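Local coordinates for uncharacterized protein (Bacteroides ovatus, PDB 4E6F) that is of unknown function but belongs to the DUF4468 family, whose characteristic domain has a TBP-like fold, at residues I115-R120 / E129-K134; T142-V145 / W151-K154. All blocks are in the same frame, centred on the assembly; numbering follows the deposited sequence.

Contact 1 of 2, residues I115-R120 / E129-K134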
ATOM      1  N   ILE A 115      -2.733  -3.726   7.373  1.00 12.36           N
ATOM      2  CA  ILE A 115      -2.240  -4.744   6.451  1.00 12.02           C
ATOM      3  C   ILE A 115      -2.077  -6.074   7.159  1.00 15.13           C
ATOM      4  O   ILE A 115      -1.377  -6.158   8.177  1.00 15.14           O
ATOM      5  CB  ILE A 115      -0.902  -4.290   5.843  1.00 14.75           C
ATOM      6  CG1 ILE A 115      -1.086  -2.941   5.090  1.00 14.76           C
ATOM      7  CG2 ILE A 115      -0.299  -5.409   4.924  1.00 16.50           C
ATOM      8  CD1 ILE A 115       0.188  -2.230   4.731  1.00 16.66           C
ATOM      9  N   ARG A 116      -2.711  -7.111   6.602  1.00 13.81           N
ATOM     10  CA  ARG A 116      -2.597  -8.454   7.149  1.00 14.23           C
ATOM     11  C   ARG A 116      -2.531  -9.440   6.008  1.00 16.47           C
ATOM     12  O   ARG A 116      -3.170  -9.263   4.966  1.00 16.26           O
ATOM     13  CB  ARG A 116      -3.745  -8.775   8.119  1.00 15.66           C
ATOM     14  CG  ARG A 116      -5.113  -8.711   7.498  1.00 20.30           C
ATOM     15  CD  ARG A 116      -6.216  -8.981   8.522  1.00 30.40           C
ATOM     16  NE  ARG A 116      -7.528  -8.745   7.921  1.00 35.42           N
ATOM     17  CZ  ARG A 116      -8.195  -9.641   7.203  1.00 47.60           C
ATOM     18  NH1 ARG A 116      -7.695 -10.859   7.018  1.00 40.51           N
ATOM     19  NH2 ARG A 116      -9.361  -9.327   6.660  1.00 37.92           N
ATOM     20  N   PHE A 117      -1.765 -10.490   6.226  1.00 14.51           N
ATOM     21  CA  PHE A 117      -1.521 -11.519   5.232  1.00 13.58           C
ATOM     22  C   PHE A 117      -2.172 -12.818   5.608  1.00 16.77           C
ATOM     23  O   PHE A 117      -2.228 -13.162   6.799  1.00 16.86           O
ATOM     24  CB  PHE A 117      -0.011 -11.759   5.107  1.00 14.18           C
ATOM     25  CG  PHE A 117       0.810 -10.519   4.832  1.00 13.94           C
ATOM     26  CD1 PHE A 117       0.843  -9.952   3.556  1.00 15.38           C
ATOM     27  CD2 PHE A 117       1.548  -9.914   5.847  1.00 14.53           C
ATOM     28  CE1 PHE A 117       1.590  -8.787   3.303  1.00 15.27           C
ATOM     29  CE2 PHE A 117       2.308  -8.759   5.594  1.00 16.27           C
ATOM     30  CZ  PHE A 117       2.343  -8.218   4.318  1.00 14.33           C
ATOM     31  N   THR A 118      -2.667 -13.535   4.593  1.00 15.20           N
ATOM     32  CA  THR A 118      -3.229 -14.880   4.746  1.00 15.52           C
ATOM     33  C   THR A 118      -2.451 -15.736   3.765  1.00 18.63           C
ATOM     34  O   THR A 118      -2.599 -15.603   2.543  1.00 18.44           O
ATOM     35  CB  THR A 118      -4.738 -14.907   4.543  1.00 18.64           C
ATOM     36  OG1 THR A 118      -5.322 -13.933   5.401  1.00 19.14           O
ATOM     37  CG2 THR A 118      -5.329 -16.289   4.852  1.00 18.82           C
ATOM     38  N   TYR A 119      -1.605 -16.597   4.304  1.00 16.41           N
ATOM     39  CA  TYR A 119      -0.673 -17.385   3.513  1.00 16.53           C
ATOM     40  C   TYR A 119      -1.001 -18.867   3.580  1.00 19.92           C
ATOM     41  O   TYR A 119      -1.173 -19.407   4.679  1.00 20.35           O
ATOM     42  CB  TYR A 119       0.740 -17.124   4.077  1.00 16.67           C
ATOM     43  CG  TYR A 119       1.883 -17.696   3.264  1.00 17.83           C
ATOM     44  CD1 TYR A 119       2.119 -17.274   1.955  1.00 19.08           C
ATOM     45  CD2 TYR A 119       2.809 -18.557   3.844  1.00 18.82           C
ATOM     46  CE1 TYR A 119       3.197 -17.762   1.223  1.00 19.13           C
ATOM     47  CE2 TYR A 119       3.902 -19.037   3.122  1.00 20.45           C
ATOM     48  CZ  TYR A 119       4.108 -18.607   1.825  1.00 19.98           C
ATOM     49  OH  TYR A 119       5.199 -19.069   1.123  1.00 20.91           O
ATOM     50  N   ARG A 120      -1.085 -19.515   2.393  1.00 20.12           N
ATOM     51  CA  ARG A 120      -1.383 -20.948   2.285  0.50 21.72           C
ATOM     52  C   ARG A 120      -2.662 -21.274   3.083  1.00 25.78           C
ATOM     53  O   ARG A 120      -2.709 -22.280   3.825  1.00 25.81           O
ATOM     54  CB  ARG A 120      -0.176 -21.811   2.744  0.50 22.98           C
ATOM     55  CG  ARG A 120       1.172 -21.367   2.172  0.50 31.62           C
ATOM     56  CD  ARG A 120       1.738 -22.337   1.167  0.50 36.15           C
ATOM     57  NE  ARG A 120       2.805 -21.736   0.363  0.50 35.55           N
ATOM     58  CZ  ARG A 120       4.077 -22.122   0.395  0.50 41.73           C
ATOM     59  NH1 ARG A 120       4.459 -23.105   1.201  0.50 23.61           N
ATOM     60  NH2 ARG A 120       4.975 -21.528  -0.380  0.50 25.79           N
ATOM     61  N   GLU A 129       4.029  -7.477  13.115  1.00 21.37           N
ATOM     62  CA  GLU A 129       4.854  -8.523  13.729  0.50 21.66           C
ATOM     63  C   GLU A 129       5.627  -9.266  12.660  1.00 24.90           C
ATOM     64  O   GLU A 129       6.182 -10.348  12.938  1.00 26.28           O
ATOM     65  CB  GLU A 129       3.976  -9.522  14.544  0.50 23.25           C
ATOM     66  CG  GLU A 129       2.698  -8.954  15.159  0.50 32.46           C
ATOM     67  CD  GLU A 129       2.832  -7.849  16.191  0.50 49.96           C
ATOM     68  OE1 GLU A 129       3.863  -7.800  16.902  0.50 54.24           O
ATOM     69  OE2 GLU A 129       1.872  -7.056  16.322  0.50 45.22           O
ATOM     70  N   TRP A 130       5.695  -8.690  11.417  1.00 20.39           N
ATOM     71  CA  TRP A 130       6.269  -9.386  10.297  0.70 19.67           C
ATOM     72  C   TRP A 130       7.245  -8.561   9.418  1.00 22.59           C
ATOM     73  O   TRP A 130       8.354  -9.020   9.146  1.00 24.06           O
ATOM     74  CB  TRP A 130       5.099  -9.883   9.451  0.70 18.34           C
ATOM     75  CG  TRP A 130       5.347 -11.167   8.728  0.70 17.84           C
ATOM     76  CD1 TRP A 130       5.213 -11.382   7.391  0.70 20.68           C
ATOM     77  CD2 TRP A 130       5.794 -12.413   9.296  0.70 17.59           C
ATOM     78  NE1 TRP A 130       5.517 -12.690   7.089  0.70 20.84           N
ATOM     79  CE2 TRP A 130       5.885 -13.344   8.238  0.70 21.25           C
ATOM     80  CE3 TRP A 130       6.105 -12.840  10.604  0.70 18.76           C
ATOM     81  CZ2 TRP A 130       6.332 -14.665   8.432  0.70 20.69           C
ATOM     82  CZ3 TRP A 130       6.542 -14.148  10.798  0.70 21.32           C
ATOM     83  CH2 TRP A 130       6.651 -15.045   9.720  0.70 22.16           C
ATOM     84  N   ILE A 131       6.825  -7.357   8.944  1.00 15.48           N
ATOM     85  CA  ILE A 131       7.668  -6.575   8.009  1.00 14.69           C
ATOM     86  C   ILE A 131       8.285  -5.317   8.615  1.00 16.78           C
ATOM     87  O   ILE A 131       8.960  -4.578   7.907  1.00 16.78           O
ATOM     88  CB  ILE A 131       6.889  -6.214   6.710  1.00 16.94           C
ATOM     89  CG1 ILE A 131       5.638  -5.324   6.984  1.00 17.10           C
ATOM     90  CG2 ILE A 131       6.507  -7.489   5.955  1.00 18.13           C
ATOM     91  CD1 ILE A 131       5.056  -4.704   5.710  1.00 16.28           C
ATOM     92  N   THR A 132       8.031  -5.050   9.889  1.00 14.29           N
ATOM     93  CA  THR A 132       8.620  -3.894  10.563  1.00 13.98           C
ATOM     94  C   THR A 132      10.131  -4.073  10.731  1.00 18.26           C
ATOM     95  O   THR A 132      10.626  -5.210  10.693  1.00 18.48           O
ATOM     96  CB  THR A 132       7.985  -3.698  11.932  1.00 18.11           C
ATOM     97  OG1 THR A 132       8.049  -4.935  12.649  1.00 20.08           O
ATOM     98  CG2 THR A 132       6.543  -3.194  11.834  1.00 18.00           C
ATOM     99  N   ASP A 133      10.860  -2.967  10.925  1.00 16.42           N
ATOM    100  CA  ASP A 133      12.327  -3.037  11.104  1.00 16.65           C
ATOM    101  C   ASP A 133      12.731  -4.047  12.175  1.00 22.05           C
ATOM    102  O   ASP A 133      13.706  -4.783  11.994  1.00 21.55           O
ATOM    103  CB  ASP A 133      12.883  -1.657  11.510  1.00 18.22           C
ATOM    104  CG  ASP A 133      12.832  -0.582  10.447  1.00 19.02           C
ATOM    105  OD1 ASP A 133      12.297  -0.852   9.337  1.00 19.73           O
ATOM    106  OD2 ASP A 133      13.351   0.530  10.704  1.00 24.59           O
ATOM    107  N   LYS A 134      11.989  -4.068  13.300  1.00 19.76           N
ATOM    108  CA  LYS A 134      12.266  -4.933  14.449  1.00 21.58           C
ATOM    109  C   LYS A 134      12.440  -6.393  14.028  1.00 25.06           C
ATOM    110  O   LYS A 134      13.325  -7.084  14.547  1.00 24.68           O
ATOM    111  CB  LYS A 134      11.121  -4.803  15.482  1.00 24.99           C
ATOM    112  CG  LYS A 134      11.349  -5.547  16.793  1.00 34.10           C
ATOM    113  CD  LYS A 134      10.106  -5.452  17.672  1.00 42.71           C
ATOM    114  CE  LYS A 134      10.158  -6.397  18.846  1.00 57.39           C
ATOM    115  NZ  LYS A 134       8.939  -6.281  19.686  1.00 72.50           N
TER
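The Phe117 ring meets Trp130 and Ile131 at neighbouring atoms, and both approach it obliquely. Phe117 CE2 lies 4.4 Å from Ile131 CG2, while the adjacent ring atom, Phe117 CD2, lies 4.2 Å from Trp130 CD1, on the five-membered part of the indole. The tryptophan approach holds for one of two modelled conformers and is therefore less certain than the isoleucine contact. Neither ring stacks flat on the other. Within the first segment, Arg120 lies over one face of the Tyr119 ring in one of the arginine's two conformers, an overlap that is likewise doubtful.

Phe117 holds CG anti to its carbonyl carbon (chi1 -54°), which brings the phenyl group off the strand to the loop at Trp130 and Ile131. The contact between the two segments is wholly apolar. The long approaches and a buried surface of 123 Å² mark a modest van der Waals junction, in which the methyl branch of Ile131, and not its longer CG1 arm, makes the closest approach to the ring.

Trp151 of helix 149-169 makes T-shaped contacts with Phe117 and Trp130 and also packs on Ile131, so it extends the cluster onto the helix; Thr155, one turn on, touches both Phe117 and Ile131. Strand 107-119 is flanked by strands 90-104 and 123-126, with Phe117 bonded through its backbone to Tyr125, whose ring stacks with Trp130. The contact thus joins the antiparallel sheet to the connection leading into helix 133-136, beside the long helix 149-169.

Contact 2 of 2, residues T142-V145 / W151-K154; sequences TKLV and WRRK. With NO3 (nitrate ion), chain C.
Leu144 puts its two methyl groups on two successive residues of helix 149-169: CD2 on Arg152 and CD1 on Arg153. This is the tightly packed part, and both arginines share in it about equally. Leu144 CD2 lies obliquely across the aliphatic stem of Arg152, nearest to Arg152 CD at 3.6 Å. That stem stays extended after leaving the helix with CG anti to the backbone N (chi1 179°), which carries it out toward the loop. Its polar end is secured by the carbonyl of Tyr13 at NE and by Asp133. Leu144 CD1 reaches 3.7 Å from Arg153 CG and lies over one face of that guanidinium, whose NE forms a salt bridge with Asp10.

Looser by contrast is the hold of Arg153 on a nitrate ion, probably from the crystallisation liquor. Nitrate O1 sits at the guanidinium edge, near its plane, and the bond from Arg153 NH1 to nitrate O2 is weak at 3.3 Å. Lys154 holds the ion more closely, with NZ 2.8 Å from nitrate O2 and a weak second bond to O3; bends at chi2 and chi4 curl the lysine chain round to it.

In the fold, the loop before helix 149-169 turns back to pack a leucine on two arginines in the helix's first turns, leaving their charged ends to reach polar partners around it.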
ATOM      1  N   THR A 142      21.236  -2.899   7.614  1.00 24.94           N
ATOM      2  CA  THR A 142      21.969  -2.910   6.339  1.00 23.68           C
ATOM      3  C   THR A 142      21.441  -3.955   5.369  1.00 26.92           C
ATOM      4  O   THR A 142      21.714  -3.885   4.162  1.00 27.35           O
ATOM      5  CB  THR A 142      23.461  -3.122   6.582  1.00 32.98           C
ATOM      6  OG1 THR A 142      23.653  -4.318   7.347  1.00 31.24           O
ATOM      7  CG2 THR A 142      24.121  -1.913   7.270  1.00 31.38           C
ATOM      8  N   LYS A 143      20.716  -4.965   5.897  1.00 23.46           N
ATOM      9  CA  LYS A 143      20.188  -6.016   5.058  1.00 21.58           C
ATOM     10  C   LYS A 143      18.827  -6.400   5.542  1.00 22.33           C
ATOM     11  O   LYS A 143      18.534  -6.302   6.732  1.00 22.16           O
ATOM     12  CB  LYS A 143      21.084  -7.275   5.101  1.00 23.67           C
ATOM     13  CG  LYS A 143      22.435  -7.167   4.397  1.00 23.03           C
ATOM     14  CD  LYS A 143      23.214  -8.495   4.531  1.00 24.33           C
ATOM     15  CE  LYS A 143      24.573  -8.445   3.848  1.00 24.36           C
ATOM     16  NZ  LYS A 143      25.430  -9.622   4.213  1.00 25.78           N
ATOM     17  N   LEU A 144      18.039  -6.922   4.627  1.00 20.87           N
ATOM     18  CA  LEU A 144      16.779  -7.561   4.941  1.00 18.90           C
ATOM     19  C   LEU A 144      17.047  -8.916   5.583  1.00 22.66           C
ATOM     20  O   LEU A 144      17.919  -9.655   5.104  1.00 22.97           O
ATOM     21  CB  LEU A 144      15.996  -7.768   3.640  1.00 18.90           C
ATOM     22  CG  LEU A 144      15.453  -6.505   2.990  1.00 21.68           C
ATOM     23  CD1 LEU A 144      14.910  -6.818   1.608  1.00 23.33           C
ATOM     24  CD2 LEU A 144      14.315  -5.913   3.836  1.00 21.81           C
ATOM     25  N   VAL A 145      16.286  -9.268   6.638  1.00 18.43           N
ATOM     26  CA  VAL A 145      16.355 -10.616   7.239  1.00 17.44           C
ATOM     27  C   VAL A 145      15.938 -11.564   6.118  1.00 19.55           C
ATOM     28  O   VAL A 145      14.886 -11.350   5.516  1.00 18.73           O
ATOM     29  CB  VAL A 145      15.463 -10.714   8.511  1.00 20.70           C
ATOM     30  CG1 VAL A 145      15.320 -12.161   8.980  1.00 19.97           C
ATOM     31  CG2 VAL A 145      16.014  -9.850   9.642  1.00 20.54           C
ATOM     32  N   TRP A 151       8.492 -10.780   1.974  1.00 13.95           N
ATOM     33  CA  TRP A 151       7.365 -10.070   2.567  1.00 13.30           C
ATOM     34  C   TRP A 151       7.587  -8.562   2.552  1.00 16.04           C
ATOM     35  O   TRP A 151       6.704  -7.811   2.135  1.00 15.93           O
ATOM     36  CB  TRP A 151       7.165 -10.541   4.015  1.00 12.30           C
ATOM     37  CG  TRP A 151       6.861 -12.005   4.096  1.00 13.33           C
ATOM     38  CD1 TRP A 151       7.753 -13.025   4.246  1.00 16.16           C
ATOM     39  CD2 TRP A 151       5.577 -12.610   3.938  1.00 12.92           C
ATOM     40  NE1 TRP A 151       7.098 -14.235   4.223  1.00 15.51           N
ATOM     41  CE2 TRP A 151       5.757 -14.008   4.033  1.00 16.02           C
ATOM     42  CE3 TRP A 151       4.277 -12.107   3.787  1.00 13.15           C
ATOM     43  CZ2 TRP A 151       4.681 -14.909   3.949  1.00 15.54           C
ATOM     44  CZ3 TRP A 151       3.215 -12.989   3.692  1.00 14.59           C
ATOM     45  CH2 TRP A 151       3.422 -14.378   3.761  1.00 15.54           C
ATOM     46  N   ARG A 152       8.760  -8.124   3.008  1.00 14.50           N
ATOM     47  CA  ARG A 152       9.046  -6.698   3.094  1.00 13.87           C
ATOM     48  C   ARG A 152       9.214  -6.079   1.689  1.00 16.12           C
ATOM     49  O   ARG A 152       8.626  -5.022   1.412  1.00 15.50           O
ATOM     50  CB  ARG A 152      10.277  -6.466   3.962  1.00 15.29           C
ATOM     51  CG  ARG A 152      10.636  -4.976   4.078  1.00 16.28           C
ATOM     52  CD  ARG A 152      11.327  -4.696   5.400  1.00 15.79           C
ATOM     53  NE  ARG A 152      11.939  -3.356   5.446  1.00 16.48           N
ATOM     54  CZ  ARG A 152      11.985  -2.592   6.532  1.00 17.49           C
ATOM     55  NH1 ARG A 152      11.338  -2.950   7.633  1.00 15.56           N
ATOM     56  NH2 ARG A 152      12.627  -1.432   6.506  1.00 16.78           N
ATOM     57  N   ARG A 153       9.994  -6.724   0.795  1.00 15.62           N
ATOM     58  CA  ARG A 153      10.133  -6.175  -0.554  1.00 15.21           C
ATOM     59  C   ARG A 153       8.791  -6.039  -1.268  1.00 18.46           C
ATOM     60  O   ARG A 153       8.515  -4.992  -1.868  1.00 16.85           O
ATOM     61  CB  ARG A 153      11.010  -7.083  -1.433  1.00 17.20           C
ATOM     62  CG  ARG A 153      12.479  -7.038  -1.127  1.00 20.16           C
ATOM     63  CD  ARG A 153      13.269  -7.638  -2.289  1.00 22.91           C
ATOM     64  NE  ARG A 153      14.624  -7.991  -1.871  1.00 25.35           N
ATOM     65  CZ  ARG A 153      15.017  -9.205  -1.482  1.00 26.55           C
ATOM     66  NH1 ARG A 153      14.171 -10.231  -1.509  1.00 25.55           N
ATOM     67  NH2 ARG A 153      16.270  -9.409  -1.098  1.00 24.73           N
ATOM     68  N   LYS A 154       8.011  -7.130  -1.307  1.00 15.09           N
ATOM     69  CA  LYS A 154       6.786  -7.113  -2.103  1.00 15.83           C
ATOM     70  C   LYS A 154       5.735  -6.185  -1.500  1.00 17.80           C
ATOM     71  O   LYS A 154       4.964  -5.597  -2.269  1.00 17.29           O
ATOM     72  CB  LYS A 154       6.255  -8.536  -2.351  1.00 17.38           C
ATOM     73  CG  LYS A 154       7.224  -9.391  -3.195  1.00 22.67           C
ATOM     74  CD  LYS A 154       7.512  -8.811  -4.566  1.00 25.34           C
ATOM     75  CE  LYS A 154       8.257  -9.769  -5.468  1.00 27.28           C
ATOM     76  NZ  LYS A 154       9.736  -9.616  -5.370  1.00 36.48           N
TER
HETATM   77  N   NO3 C 401      11.235 -11.697  -3.131  0.60 24.43           N
HETATM   78  O1  NO3 C 401      12.080 -12.418  -2.622  0.60 30.03           O
HETATM   79  O2  NO3 C 401      11.358 -10.497  -3.226  0.60 21.05           O
HETATM   80  O3  NO3 C 401      10.118 -12.264  -3.582  0.60 20.69           O

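Contacts 1 and 2 follow one another along the chain, with centres about 12 Å apart on the same side of the protein. Arg152 of contact 2 joins them: its NH1 lies 2.9 Å from Asp133 OD1 in a salt bridge and, in a probable hydrogen bond, 2.9 Å from Ile131 O. One guanidinium nitrogen thus probably ties the start of helix 133-136 and the loop before it to helix 149-169. A second junction is aromatic, through Trp151, the helix neighbour of Arg152, which packs among the rings of contact 1. No active site is known here; the nitrate belongs to contact 2, at Arg153 and Lys154.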